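PDB 4RZL: restriction endonuclease LpnPI from Legionella pneumophila subsp. pneumophila str. Philadelphia 1, which probably binds DNA carrying modified cytosine through the N-terminal SRA-type recognition domain described here, and is thought to cut it with a nuclease domain elsewhere in the protein. Local coordinates for residues A[187-192]-A[224-229]; A[110-115]-A[181-186]; A[76-81]-A[89-94]; A[85-90]-A[155-160]. All blocks are in the same frame, centred on the assembly; numbering follows the deposited sequence.

Contact 1. Residues A[187-192]-A[224-229]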
loop_
_atom_site.group_PDB
_atom_site.type_symbol
_atom_site.label_atom_id
_atom_site.label_comp_id
_atom_site.label_asym_id
_atom_site.label_seq_id
_atom_site.Cartn_x
_atom_site.Cartn_y
_atom_site.Cartn_z
ATOM N N ILE A 187 5.011 7.125 4.819
ATOM C CA ILE A 187 4.090 7.770 3.895
ATOM C C ILE A 187 4.728 9.068 3.392
ATOM O O ILE A 187 5.118 9.934 4.174
ATOM C CB ILE A 187 2.717 8.047 4.549
ATOM C CG1 ILE A 187 2.092 6.729 5.026
ATOM C CG2 ILE A 187 1.788 8.729 3.562
ATOM C CD1 ILE A 187 0.751 6.880 5.669
ATOM N N LEU A 188 4.837 9.190 2.076
ATOM C CA LEU A 188 5.474 10.357 1.469
ATOM C C LEU A 188 4.573 11.598 1.434
ATOM O O LEU A 188 3.349 11.499 1.339
ATOM C CB LEU A 188 5.918 10.026 0.051
ATOM C CG LEU A 188 6.942 8.908 -0.098
ATOM C CD1 LEU A 188 7.179 8.625 -1.575
ATOM C CD2 LEU A 188 8.246 9.285 0.601
ATOM N N ASN A 189 5.200 12.769 1.475
ATOM C CA ASN A 189 4.480 14.022 1.343
ATOM C C ASN A 189 4.015 14.227 -0.100
ATOM O O ASN A 189 4.564 15.040 -0.840
ATOM C CB ASN A 189 5.364 15.191 1.806
ATOM C CG ASN A 189 4.634 16.529 1.793
ATOM O OD1 ASN A 189 3.409 16.589 1.688
ATOM N ND2 ASN A 189 5.392 17.612 1.894
ATOM N N ILE A 190 3.011 13.454 -0.493
ATOM C CA ILE A 190 2.389 13.556 -1.804
ATOM C C ILE A 190 0.898 13.667 -1.568
ATOM O O ILE A 190 0.255 12.676 -1.216
ATOM C CB ILE A 190 2.672 12.332 -2.685
ATOM C CG1 ILE A 190 4.172 12.208 -2.977
ATOM C CG2 ILE A 190 1.829 12.389 -3.961
ATOM C CD1 ILE A 190 4.543 10.981 -3.790
ATOM N N PRO A 191 0.343 14.880 -1.709
ATOM C CA PRO A 191 -1.093 15.049 -1.430
ATOM C C PRO A 191 -1.996 14.427 -2.496
ATOM O O PRO A 191 -3.154 14.153 -2.211
ATOM C CB PRO A 191 -1.276 16.573 -1.384
ATOM C CG PRO A 191 -0.088 17.136 -2.169
ATOM C CD PRO A 191 1.042 16.164 -1.939
ATOM N N MET A 192 -1.472 14.210 -3.697
ATOM C CA MET A 192 -2.288 13.739 -4.810
ATOM C C MET A 192 -1.485 12.997 -5.866
ATOM O O MET A 192 -0.405 13.442 -6.282
ATOM C CB MET A 192 -3.010 14.923 -5.483
ATOM C CG MET A 192 -3.859 14.511 -6.671
ATOM S SD MET A 192 -4.575 15.901 -7.560
ATOM C CE MET A 192 -3.219 16.298 -8.652
ATOM N N ASP A 224 10.744 12.626 2.110
ATOM C CA ASP A 224 9.951 13.755 2.591
ATOM C C ASP A 224 8.652 13.182 3.161
ATOM O O ASP A 224 7.756 12.796 2.413
ATOM C CB ASP A 224 9.672 14.755 1.462
ATOM C CG ASP A 224 8.926 15.998 1.934
ATOM O OD1 ASP A 224 8.861 16.238 3.154
ATOM O OD2 ASP A 224 8.445 16.769 1.075
ATOM N N VAL A 225 8.587 13.086 4.483
ATOM C CA VAL A 225 7.514 12.378 5.174
ATOM C C VAL A 225 6.271 13.251 5.332
ATOM O O VAL A 225 6.374 14.436 5.661
ATOM C CB VAL A 225 7.965 11.903 6.583
ATOM C CG1 VAL A 225 6.905 10.997 7.218
ATOM C CG2 VAL A 225 9.310 11.185 6.514
ATOM N N LEU A 226 5.098 12.656 5.112
ATOM C CA LEU A 226 3.832 13.324 5.387
ATOM C C LEU A 226 3.600 13.340 6.896
ATOM O O LEU A 226 3.127 12.357 7.481
ATOM C CB LEU A 226 2.673 12.631 4.663
ATOM C CG LEU A 226 1.451 13.467 4.258
ATOM C CD1 LEU A 226 0.475 12.642 3.420
ATOM C CD2 LEU A 226 0.739 14.052 5.448
ATOM N N ILE A 227 3.965 14.453 7.523
ATOM C CA ILE A 227 3.780 14.656 8.966
ATOM C C ILE A 227 2.524 15.473 9.236
ATOM O O ILE A 227 2.442 16.630 8.814
ATOM C CB ILE A 227 4.991 15.373 9.575
ATOM C CG1 ILE A 227 6.253 14.532 9.367
ATOM C CG2 ILE A 227 4.771 15.649 11.044
ATOM C CD1 ILE A 227 6.187 13.184 10.086
ATOM N N ALA A 228 1.540 14.881 9.914
ATOM C CA ALA A 228 0.233 15.540 10.077
ATOM C C ALA A 228 -0.297 15.507 11.519
ATOM O O ALA A 228 -1.085 14.624 11.873
ATOM C CB ALA A 228 -0.794 14.902 9.120
ATOM N N PRO A 229 0.132 16.476 12.353
ATOM C CA PRO A 229 -0.298 16.555 13.756
ATOM C C PRO A 229 -1.807 16.760 13.889
ATOM O O PRO A 229 -2.424 17.441 13.059
ATOM C CB PRO A 229 0.481 17.764 14.306
ATOM C CG PRO A 229 0.929 18.528 13.100
ATOM C CD PRO A 229 1.135 17.506 12.018
#
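The flat ends of Asn189 and Asp224 meet almost squarely, amide and carboxylate planes 82° apart. Asn189 ND2 comes in from above the carboxylate plane and donates to Asp224 OD2 at 3.3 Å, a long bond whose acceptor is itself tilted somewhat from the amide plane. Asn189 CB also packs against the carboxylate, 3.5 Å from Asp224 OD2. In both residues CG is anti to the backbone N and beside the carbonyl carbon (chi1 -176° in each), and the two side chains cross obliquely. An amide and a carboxylate suit this outer part of the contact, where Asp224 is exposed and Asn189 partly so.

Two shorter backbone bonds join the segments. Leu226 N donates to Ile187 O at 2.9 Å and nearly straight, while Asn189 N reaches Asp224 O at 2.7 Å. Between them Leu188 and Val225 form a single beta bridge, by which the loop following helix 212-220 is tied to the chain just as it leaves strand 176-187. That chain then bends sharply in an inverse gamma turn centred on Asn189, closed by Ile190 N on Leu188 O.

Leu226 CB rests against Leu188 O (3.6 Å), and the apolar touch is made by Leu226 CD1, 4.1 Å from Ile187 CG2. The CB of Leu188 points away from 224-229, and its buried, branched side chain packs on Val152, Val154 and Phe214.

Contact 2. Residues A[110-115]-A[181-186]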
loop_
_atom_site.group_PDB
_atom_site.type_symbol
_atom_site.label_atom_id
_atom_site.label_comp_id
_atom_site.label_asym_id
_atom_site.label_seq_id
_atom_site.Cartn_x
_atom_site.Cartn_y
_atom_site.Cartn_z
ATOM N N ALA A 110 7.237 -12.736 0.164
ATOM C CA ALA A 110 8.468 -12.831 -0.620
ATOM C C ALA A 110 8.821 -11.457 -1.221
ATOM O O ALA A 110 9.983 -11.057 -1.281
ATOM C CB ALA A 110 8.316 -13.882 -1.724
ATOM N N THR A 111 7.805 -10.721 -1.650
ATOM C CA THR A 111 8.043 -9.425 -2.270
ATOM C C THR A 111 8.463 -8.397 -1.219
ATOM O O THR A 111 9.377 -7.593 -1.472
ATOM C CB THR A 111 6.805 -8.925 -3.031
ATOM O OG1 THR A 111 6.426 -9.905 -4.003
ATOM C CG2 THR A 111 7.102 -7.609 -3.738
ATOM N N LEU A 112 7.811 -8.433 -0.049
ATOM C CA LEU A 112 8.198 -7.574 1.073
ATOM C C LEU A 112 9.673 -7.775 1.382
ATOM O O LEU A 112 10.417 -6.809 1.528
ATOM C CB LEU A 112 7.360 -7.844 2.324
ATOM C CG LEU A 112 5.915 -7.337 2.353
ATOM C CD1 LEU A 112 5.180 -7.818 3.607
ATOM C CD2 LEU A 112 5.877 -5.840 2.289
ATOM N N LYS A 113 10.114 -9.026 1.446
ATOM C CA LYS A 113 11.522 -9.271 1.748
ATOM C C LYS A 113 12.430 -8.631 0.689
ATOM O O LYS A 113 13.440 -7.996 1.009
ATOM C CB LYS A 113 11.811 -10.773 1.858
ATOM C CG LYS A 113 13.287 -11.053 2.160
ATOM C CD LYS A 113 13.634 -12.542 2.171
ATOM C CE LYS A 113 15.149 -12.765 2.292
ATOM N NZ LYS A 113 15.737 -11.899 3.375
ATOM N N MET A 114 12.064 -8.785 -0.577
ATOM C CA MET A 114 12.853 -8.201 -1.665
ATOM C C MET A 114 12.916 -6.680 -1.589
ATOM O O MET A 114 13.981 -6.091 -1.770
ATOM C CB MET A 114 12.281 -8.612 -3.021
ATOM C CG MET A 114 12.581 -10.055 -3.396
ATOM S SD MET A 114 11.781 -10.475 -4.945
ATOM C CE MET A 114 12.178 -9.009 -5.907
ATOM N N LEU A 115 11.768 -6.066 -1.309
ATOM C CA LEU A 115 11.654 -4.614 -1.254
ATOM C C LEU A 115 12.471 -4.019 -0.114
ATOM O O LEU A 115 13.159 -3.017 -0.302
ATOM C CB LEU A 115 10.197 -4.199 -1.100
ATOM C CG LEU A 115 9.246 -4.505 -2.240
ATOM C CD1 LEU A 115 7.870 -3.996 -1.855
ATOM C CD2 LEU A 115 9.721 -3.849 -3.491
ATOM N N TYR A 181 5.214 -11.493 8.276
ATOM C CA TYR A 181 5.966 -10.246 8.358
ATOM C C TYR A 181 5.157 -9.123 8.990
ATOM O O TYR A 181 3.954 -8.967 8.744
ATOM C CB TYR A 181 6.433 -9.808 6.971
ATOM C CG TYR A 181 7.710 -10.471 6.506
ATOM C CD1 TYR A 181 8.828 -10.561 7.341
ATOM C CD2 TYR A 181 7.787 -11.039 5.245
ATOM C CE1 TYR A 181 9.987 -11.179 6.910
ATOM C CE2 TYR A 181 8.944 -11.659 4.806
ATOM C CZ TYR A 181 10.036 -11.725 5.642
ATOM O OH TYR A 181 11.176 -12.334 5.191
ATOM N N ARG A 182 5.838 -8.348 9.818
ATOM C CA ARG A 182 5.361 -7.039 10.226
ATOM C C ARG A 182 6.268 -6.028 9.535
ATOM O O ARG A 182 7.477 -5.986 9.793
ATOM C CB ARG A 182 5.402 -6.892 11.747
ATOM C CG ARG A 182 5.044 -5.520 12.281
ATOM C CD ARG A 182 5.258 -5.548 13.777
ATOM N NE ARG A 182 4.830 -4.345 14.466
ATOM C CZ ARG A 182 5.648 -3.355 14.806
ATOM N NH1 ARG A 182 6.936 -3.423 14.491
ATOM N NH2 ARG A 182 5.176 -2.297 15.453
ATOM N N ALA A 183 5.695 -5.247 8.627
ATOM C CA ALA A 183 6.483 -4.348 7.783
ATOM C C ALA A 183 6.140 -2.897 8.070
ATOM O O ALA A 183 4.970 -2.554 8.175
ATOM C CB ALA A 183 6.241 -4.661 6.291
ATOM N N ILE A 184 7.156 -2.041 8.153
ATOM C CA ILE A 184 6.943 -0.632 8.477
ATOM C C ILE A 184 7.312 0.259 7.275
ATOM O O ILE A 184 8.393 0.136 6.704
ATOM C CB ILE A 184 7.754 -0.223 9.728
ATOM C CG1 ILE A 184 7.393 -1.136 10.907
ATOM C CG2 ILE A 184 7.549 1.275 10.070
ATOM C CD1 ILE A 184 7.918 -0.672 12.261
ATOM N N PHE A 185 6.386 1.131 6.889
ATOM C CA PHE A 185 6.544 1.993 5.720
ATOM C C PHE A 185 6.470 3.462 6.100
ATOM O O PHE A 185 5.869 3.809 7.115
ATOM C CB PHE A 185 5.454 1.709 4.677
ATOM C CG PHE A 185 5.489 0.313 4.113
ATOM C CD1 PHE A 185 4.840 -0.735 4.758
ATOM C CD2 PHE A 185 6.178 0.045 2.946
ATOM C CE1 PHE A 185 4.873 -2.025 4.227
ATOM C CE2 PHE A 185 6.212 -1.244 2.409
ATOM C CZ PHE A 185 5.560 -2.272 3.047
ATOM N N THR A 186 7.050 4.307 5.248
ATOM C CA THR A 186 6.950 5.757 5.354
ATOM C C THR A 186 5.931 6.287 4.357
ATOM O O THR A 186 5.984 5.946 3.175
ATOM C CB THR A 186 8.293 6.448 5.055
ATOM O OG1 THR A 186 9.288 5.974 5.961
ATOM C CG2 THR A 186 8.154 7.981 5.147
#
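Leu112 carries most of the apolar packing, dividing its two methyls among three residues of strand 181-186. CD1 sits 4.1 Å from Tyr181 CB, the two side chains sliding past each other in opposite directions. CD2 is shared: it lies 4.2 Å from Ala183 CB and 3.7 Å from Phe185 CZ. The CB of Leu112 points toward the strand and CG is anti to the carbonyl carbon (chi1 -74°); from there the methyls reach the strand, where the small Ala183 presents just its CB.

The aromatic contacts differ in kind. Leu112 CD2 approaches Phe185 at the ring edge and in its plane, the two side chains crossing at about a right angle; Phe116, one turn further along the helix, meets the same ring edge-to-face. Lys113 CB and Leu112 CB approach the Tyr181 ring obliquely.

The polar margin lies at Lys113, whose methylene chain passes the Tyr181 hydroxyl, with CB 3.7 Å from Tyr181 OH. This is van der Waals contact: Tyr181 OH is hydrogen-bonded to His102 NE2, and Lys113 NZ bends away to a salt bridge with Asp117. A long lysine thus lends carbon to the interface and charge to the surface.

The axes of helix 110-115 and strand 181-186 come within 10.0 Å and cross at 41°, alpha-on-beta packing of a helix against a mixed sheet, consistent with the PUA-like fold of SRA domains.

Contact 3. Residues A[76-81]-A[89-94]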
loop_
_atom_site.group_PDB
_atom_site.type_symbol
_atom_site.label_atom_id
_atom_site.label_comp_id
_atom_site.label_asym_id
_atom_site.label_seq_id
_atom_site.Cartn_x
_atom_site.Cartn_y
_atom_site.Cartn_z
ATOM N N ASP A 76 -5.856 -9.508 15.544
ATOM C CA ASP A 76 -4.699 -10.405 15.522
ATOM C C ASP A 76 -3.600 -9.861 14.611
ATOM O O ASP A 76 -2.416 -10.023 14.908
ATOM C CB ASP A 76 -5.095 -11.808 15.075
ATOM C CG ASP A 76 -6.055 -12.485 16.056
ATOM O OD1 ASP A 76 -5.939 -12.242 17.272
ATOM O OD2 ASP A 76 -6.916 -13.268 15.604
ATOM N N TRP A 77 -3.985 -9.204 13.515
ATOM C CA TRP A 77 -2.996 -8.579 12.636
ATOM C C TRP A 77 -3.284 -7.089 12.562
ATOM O O TRP A 77 -3.901 -6.612 11.614
ATOM C CB TRP A 77 -3.018 -9.217 11.249
ATOM C CG TRP A 77 -2.890 -10.701 11.302
ATOM C CD1 TRP A 77 -3.896 -11.619 11.161
ATOM C CD2 TRP A 77 -1.692 -11.449 11.526
ATOM N NE1 TRP A 77 -3.390 -12.893 11.278
ATOM C CE2 TRP A 77 -2.043 -12.816 11.505
ATOM C CE3 TRP A 77 -0.356 -11.097 11.754
ATOM C CZ2 TRP A 77 -1.109 -13.825 11.690
ATOM C CZ3 TRP A 77 0.565 -12.102 11.943
ATOM C CH2 TRP A 77 0.186 -13.453 11.907
ATOM N N PRO A 78 -2.838 -6.349 13.580
ATOM C CA PRO A 78 -3.261 -4.955 13.734
ATOM C C PRO A 78 -2.584 -3.955 12.767
ATOM O O PRO A 78 -1.751 -3.162 13.220
ATOM C CB PRO A 78 -2.874 -4.654 15.187
ATOM C CG PRO A 78 -1.678 -5.524 15.434
ATOM C CD PRO A 78 -1.898 -6.778 14.635
ATOM N N ASP A 79 -2.942 -3.966 11.482
ATOM C CA ASP A 79 -2.443 -2.926 10.575
ATOM C C ASP A 79 -2.825 -1.555 11.114
ATOM O O ASP A 79 -3.916 -1.390 11.660
ATOM C CB ASP A 79 -2.999 -3.082 9.164
ATOM C CG ASP A 79 -2.611 -4.401 8.522
ATOM O OD1 ASP A 79 -1.479 -4.880 8.729
ATOM O OD2 ASP A 79 -3.440 -4.949 7.780
ATOM N N SER A 80 -1.942 -0.570 10.968
ATOM C CA SER A 80 -2.245 0.761 11.490
ATOM C C SER A 80 -1.518 1.890 10.768
ATOM O O SER A 80 -0.444 1.704 10.186
ATOM C CB SER A 80 -1.906 0.840 12.981
ATOM O OG SER A 80 -0.511 0.701 13.163
ATOM N N ILE A 81 -2.114 3.072 10.828
ATOM C CA ILE A 81 -1.468 4.270 10.320
ATOM C C ILE A 81 -1.321 5.245 11.484
ATOM O O ILE A 81 -2.242 5.417 12.289
ATOM C CB ILE A 81 -2.262 4.919 9.170
ATOM C CG1 ILE A 81 -1.569 6.185 8.669
ATOM C CG2 ILE A 81 -3.688 5.255 9.614
ATOM C CD1 ILE A 81 -2.365 6.884 7.586
ATOM N N ILE A 89 2.018 0.619 9.531
ATOM C CA ILE A 89 2.424 -0.723 9.937
ATOM C C ILE A 89 1.503 -1.730 9.277
ATOM O O ILE A 89 0.285 -1.636 9.411
ATOM C CB ILE A 89 2.386 -0.902 11.454
ATOM C CG1 ILE A 89 3.369 0.069 12.111
ATOM C CG2 ILE A 89 2.728 -2.346 11.825
ATOM C CD1 ILE A 89 3.325 0.031 13.615
ATOM N N TYR A 90 2.101 -2.685 8.571
ATOM C CA TYR A 90 1.389 -3.590 7.678
ATOM C C TYR A 90 1.809 -5.038 7.893
ATOM O O TYR A 90 3.003 -5.330 7.950
ATOM C CB TYR A 90 1.662 -3.184 6.230
ATOM C CG TYR A 90 1.079 -4.101 5.184
ATOM C CD1 TYR A 90 -0.257 -4.009 4.816
ATOM C CD2 TYR A 90 1.874 -5.046 4.548
ATOM C CE1 TYR A 90 -0.783 -4.840 3.838
ATOM C CE2 TYR A 90 1.351 -5.891 3.570
ATOM C CZ TYR A 90 0.028 -5.782 3.220
ATOM O OH TYR A 90 -0.484 -6.614 2.242
ATOM N N TYR A 91 0.845 -5.944 8.013
ATOM C CA TYR A 91 1.170 -7.357 8.214
ATOM C C TYR A 91 1.042 -8.140 6.916
ATOM O O TYR A 91 0.136 -7.890 6.115
ATOM C CB TYR A 91 0.284 -7.965 9.307
ATOM C CG TYR A 91 0.692 -7.503 10.687
ATOM C CD1 TYR A 91 0.183 -6.328 11.224
ATOM C CD2 TYR A 91 1.621 -8.220 11.436
ATOM C CE1 TYR A 91 0.573 -5.886 12.467
ATOM C CE2 TYR A 91 2.002 -7.793 12.707
ATOM C CZ TYR A 91 1.476 -6.626 13.213
ATOM O OH TYR A 91 1.856 -6.175 14.459
ATOM N N GLY A 92 1.893 -9.098 6.738
ATOM C CA GLY A 92 2.035 -9.829 5.539
ATOM C C GLY A 92 0.955 -10.868 5.310
ATOM O O GLY A 92 0.072 -10.978 6.021
ATOM N N ASP A 93 1.082 -11.574 4.240
ATOM C CA ASP A 93 0.100 -12.416 3.735
ATOM C C ASP A 93 0.215 -13.909 4.175
ATOM O O ASP A 93 -0.187 -14.688 3.470
ATOM C CB ASP A 93 -0.082 -12.283 2.240
ATOM C CG ASP A 93 1.133 -12.749 1.418
ATOM O OD1 ASP A 93 2.200 -12.915 1.899
ATOM O OD2 ASP A 93 1.002 -12.882 0.273
ATOM N N ASN A 94 0.822 -14.180 5.258
ATOM C CA ASN A 94 0.861 -15.526 5.802
ATOM C C ASN A 94 0.063 -15.540 7.102
ATOM O O ASN A 94 0.567 -15.543 8.144
ATOM C CB ASN A 94 2.291 -16.078 6.012
ATOM C CG ASN A 94 2.315 -17.596 6.306
ATOM O OD1 ASN A 94 1.511 -18.273 5.856
ATOM N ND2 ASN A 94 3.238 -18.048 7.068
HETATM O O HOH W 1 -2.600 -6.981 6.300
#
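Asp79 OD1 accepts the backbone N-H of Tyr91 at 2.7 Å, met nearly in line with its own C-O bond. The other oxygen, OD2, is hydrogen-bonded to Thr70 OG1 and to a water that also holds Tyr91 O, so the buried carboxylate is held through both oxygens. An aspartate suits the place, since its side chain can accept the Tyr91 N-H where the regular pairing of the beta hairpin of strands 80-82 and 87-91 ends. Within the hairpin proper, Ser80 and Ile89 form an antiparallel hydrogen-bonded pair: Ser80 N donates to Ile89 O at 2.9 Å, and Ile89 N returns the bond to Ser80 O at 2.8 Å. On the same side of the sheet, Ser80 OG lies 3.7 Å from Ile89 CB.

Beyond the pair, an inverse gamma turn centred on Pro78 carries the chain over Tyr91. Trp77 CA stands above one face of the Tyr91 ring, toward its rim, whereas Asp79 OD1 lies at the ring's edge in its plane. The broad indole and the rigid proline ring both offer carbon to the phenol. Indole and phenol planes are oblique, 59° apart, with Tyr91 CD2 in plane at the indole edge, 3.5 Å from Trp77 CE3; Pro78 CD touches Tyr91 CE1 at 3.4 Å.

Contact 4. Residues A[85-90]-A[155-160]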
loop_
_atom_site.group_PDB
_atom_site.type_symbol
_atom_site.label_atom_id
_atom_site.label_comp_id
_atom_site.label_asym_id
_atom_site.label_seq_id
_atom_site.Cartn_x
_atom_site.Cartn_y
_atom_site.Cartn_z
ATOM N N LYS A 85 3.011 10.687 12.450
ATOM C CA LYS A 85 4.356 10.270 12.054
ATOM C C LYS A 85 4.455 9.902 10.575
ATOM O O LYS A 85 5.557 9.717 10.062
ATOM C CB LYS A 85 4.818 9.082 12.908
ATOM C CG LYS A 85 5.091 9.453 14.367
ATOM C CD LYS A 85 5.110 8.238 15.302
ATOM C CE LYS A 85 6.241 7.262 14.990
ATOM N NZ LYS A 85 7.591 7.795 15.340
ATOM N N GLY A 86 3.320 9.785 9.889
ATOM C CA GLY A 86 3.347 9.324 8.504
ATOM C C GLY A 86 3.943 7.928 8.415
ATOM O O GLY A 86 4.739 7.616 7.523
ATOM N N GLN A 87 3.568 7.086 9.371
ATOM C CA GLN A 87 4.094 5.736 9.446
ATOM C C GLN A 87 2.972 4.713 9.308
ATOM O O GLN A 87 1.934 4.829 9.950
ATOM C CB GLN A 87 4.830 5.520 10.766
ATOM C CG GLN A 87 5.563 4.191 10.834
ATOM C CD GLN A 87 6.267 4.001 12.156
ATOM O OE1 GLN A 87 5.730 3.380 13.065
ATOM N NE2 GLN A 87 7.476 4.540 12.269
ATOM N N PHE A 88 3.185 3.716 8.463
ATOM C CA PHE A 88 2.189 2.666 8.251
ATOM C C PHE A 88 2.743 1.318 8.677
ATOM O O PHE A 88 3.810 0.915 8.230
ATOM C CB PHE A 88 1.776 2.628 6.777
ATOM C CG PHE A 88 0.730 1.592 6.452
ATOM C CD1 PHE A 88 -0.478 1.573 7.123
ATOM C CD2 PHE A 88 0.950 0.669 5.448
ATOM C CE1 PHE A 88 -1.453 0.634 6.826
ATOM C CE2 PHE A 88 -0.031 -0.278 5.126
ATOM C CZ PHE A 88 -1.233 -0.291 5.829
ATOM N N ILE A 89 2.018 0.619 9.531
ATOM C CA ILE A 89 2.424 -0.723 9.937
ATOM C C ILE A 89 1.503 -1.730 9.277
ATOM O O ILE A 89 0.285 -1.636 9.411
ATOM C CB ILE A 89 2.386 -0.902 11.454
ATOM C CG1 ILE A 89 3.369 0.069 12.111
ATOM C CG2 ILE A 89 2.728 -2.346 11.825
ATOM C CD1 ILE A 89 3.325 0.031 13.615
ATOM N N TYR A 90 2.101 -2.685 8.571
ATOM C CA TYR A 90 1.389 -3.590 7.678
ATOM C C TYR A 90 1.809 -5.038 7.893
ATOM O O TYR A 90 3.003 -5.330 7.950
ATOM C CB TYR A 90 1.662 -3.184 6.230
ATOM C CG TYR A 90 1.079 -4.101 5.184
ATOM C CD1 TYR A 90 -0.257 -4.009 4.816
ATOM C CD2 TYR A 90 1.874 -5.046 4.548
ATOM C CE1 TYR A 90 -0.783 -4.840 3.838
ATOM C CE2 TYR A 90 1.351 -5.891 3.570
ATOM C CZ TYR A 90 0.028 -5.782 3.220
ATOM O OH TYR A 90 -0.484 -6.614 2.242
ATOM N N PRO A 155 9.299 1.630 1.641
ATOM C CA PRO A 155 9.748 0.733 2.717
ATOM C C PRO A 155 10.678 1.418 3.701
ATOM O O PRO A 155 11.548 2.180 3.282
ATOM C CB PRO A 155 10.487 -0.395 1.967
ATOM C CG PRO A 155 9.937 -0.329 0.532
ATOM C CD PRO A 155 9.690 1.139 0.302
ATOM N N GLY A 156 10.504 1.129 4.985
ATOM C CA GLY A 156 11.389 1.641 6.011
ATOM C C GLY A 156 10.866 2.929 6.608
ATOM O O GLY A 156 9.818 3.449 6.198
ATOM N N TYR A 157 11.604 3.450 7.578
ATOM C CA TYR A 157 11.202 4.669 8.273
ATOM C C TYR A 157 12.451 5.323 8.862
ATOM O O TYR A 157 13.316 4.619 9.367
ATOM C CB TYR A 157 10.165 4.360 9.375
ATOM C CG TYR A 157 9.505 5.619 9.893
ATOM C CD1 TYR A 157 8.395 6.153 9.253
ATOM C CD2 TYR A 157 10.024 6.302 10.986
ATOM C CE1 TYR A 157 7.808 7.322 9.697
ATOM C CE2 TYR A 157 9.447 7.480 11.440
ATOM C CZ TYR A 157 8.342 7.983 10.789
ATOM O OH TYR A 157 7.763 9.148 11.229
ATOM N N PRO A 158 12.556 6.666 8.782
ATOM C CA PRO A 158 13.751 7.326 9.338
ATOM C C PRO A 158 13.984 6.957 10.798
ATOM O O PRO A 158 13.057 7.042 11.607
ATOM C CB PRO A 158 13.455 8.826 9.179
ATOM C CG PRO A 158 11.994 8.933 8.835
ATOM C CD PRO A 158 11.615 7.632 8.179
ATOM N N GLY A 159 15.190 6.491 11.110
ATOM C CA GLY A 159 15.534 6.104 12.471
ATOM C C GLY A 159 15.266 4.648 12.819
ATOM O O GLY A 159 15.654 4.190 13.890
ATOM N N LEU A 160 14.599 3.910 11.931
ATOM C CA LEU A 160 14.380 2.478 12.154
ATOM C C LEU A 160 15.403 1.629 11.407
ATOM O O LEU A 160 15.616 1.810 10.205
ATOM C CB LEU A 160 12.970 2.043 11.723
ATOM C CG LEU A 160 11.760 2.439 12.556
ATOM C CD1 LEU A 160 10.572 1.653 12.058
ATOM C CD2 LEU A 160 11.990 2.192 14.042
#
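Tyr157 reaches from its loop across to Gln87 and Lys85. Its CB, 4.0 Å from Gln87 NE2, points toward 85-90, and CG, anti to the backbone N (chi1 -167°), continues that course. CG lies 3.3 Å from Gln87 NE2, because this nitrogen hovers over the centre of the ring, 3.2 Å above its plane. The amide stands at 90° to the ring, a geometry consistent with an N-H directed at the pi cloud. Pro158 CD packs toward the rim of the far face, so Gln87 NE2 and Pro158 CD lie on opposite faces. Further out, Tyr157 CE1 meets Gln87 CB at 3.6 Å, while the carbonyl oxygens of Lys85 and Gly86 lie at the ring edge in its plane. At the tip, Tyr157 OH donates to Lys85 O at 2.6 Å. Tyr157 OH also touches Lys85 CB at 3.4 Å. Tyrosine suits the place: its flat ring takes the amide on one face, and its hydroxyl bonds the Lys85 carbonyl.

Gly86 takes a positive phi (60°) and forms, with Gln87 opposite Asp82, a G1 beta bulge at the start of strand 87-91. The Tyr157 loop, closed by a type II turn to Leu160, follows strand 147-155. It borders strand 176-187 through Thr186 and Ile184, while Pro155 at its start packs on Phe116 and Thr119 of helix 108-119.

Overall arrangement
All four contacts gather round strand 176-187 and its antiparallel partner 87-91. Contacts 2 and 3 have centres about 11 Å apart and are joined by backbone bonds, Ala183 N to Tyr90 O at 2.8 Å and Gly92 N to Tyr181 O at 2.9 Å. Contact 4 shares Ile89 and Tyr90 with contact 3, and reaches contact 2 where Thr186 OG1 is hydrogen-bonded to Gly156 O at 2.6 Å. Contact 1 follows at the end of strand 176-187, where Ile187 N is hydrogen-bonded to Gly86 O at 2.8 Å; its centre is about 12 Å from that of contact 4. Together they join the hairpin strands, a helix and two loops to the same sheet region of the DNA-recognition domain.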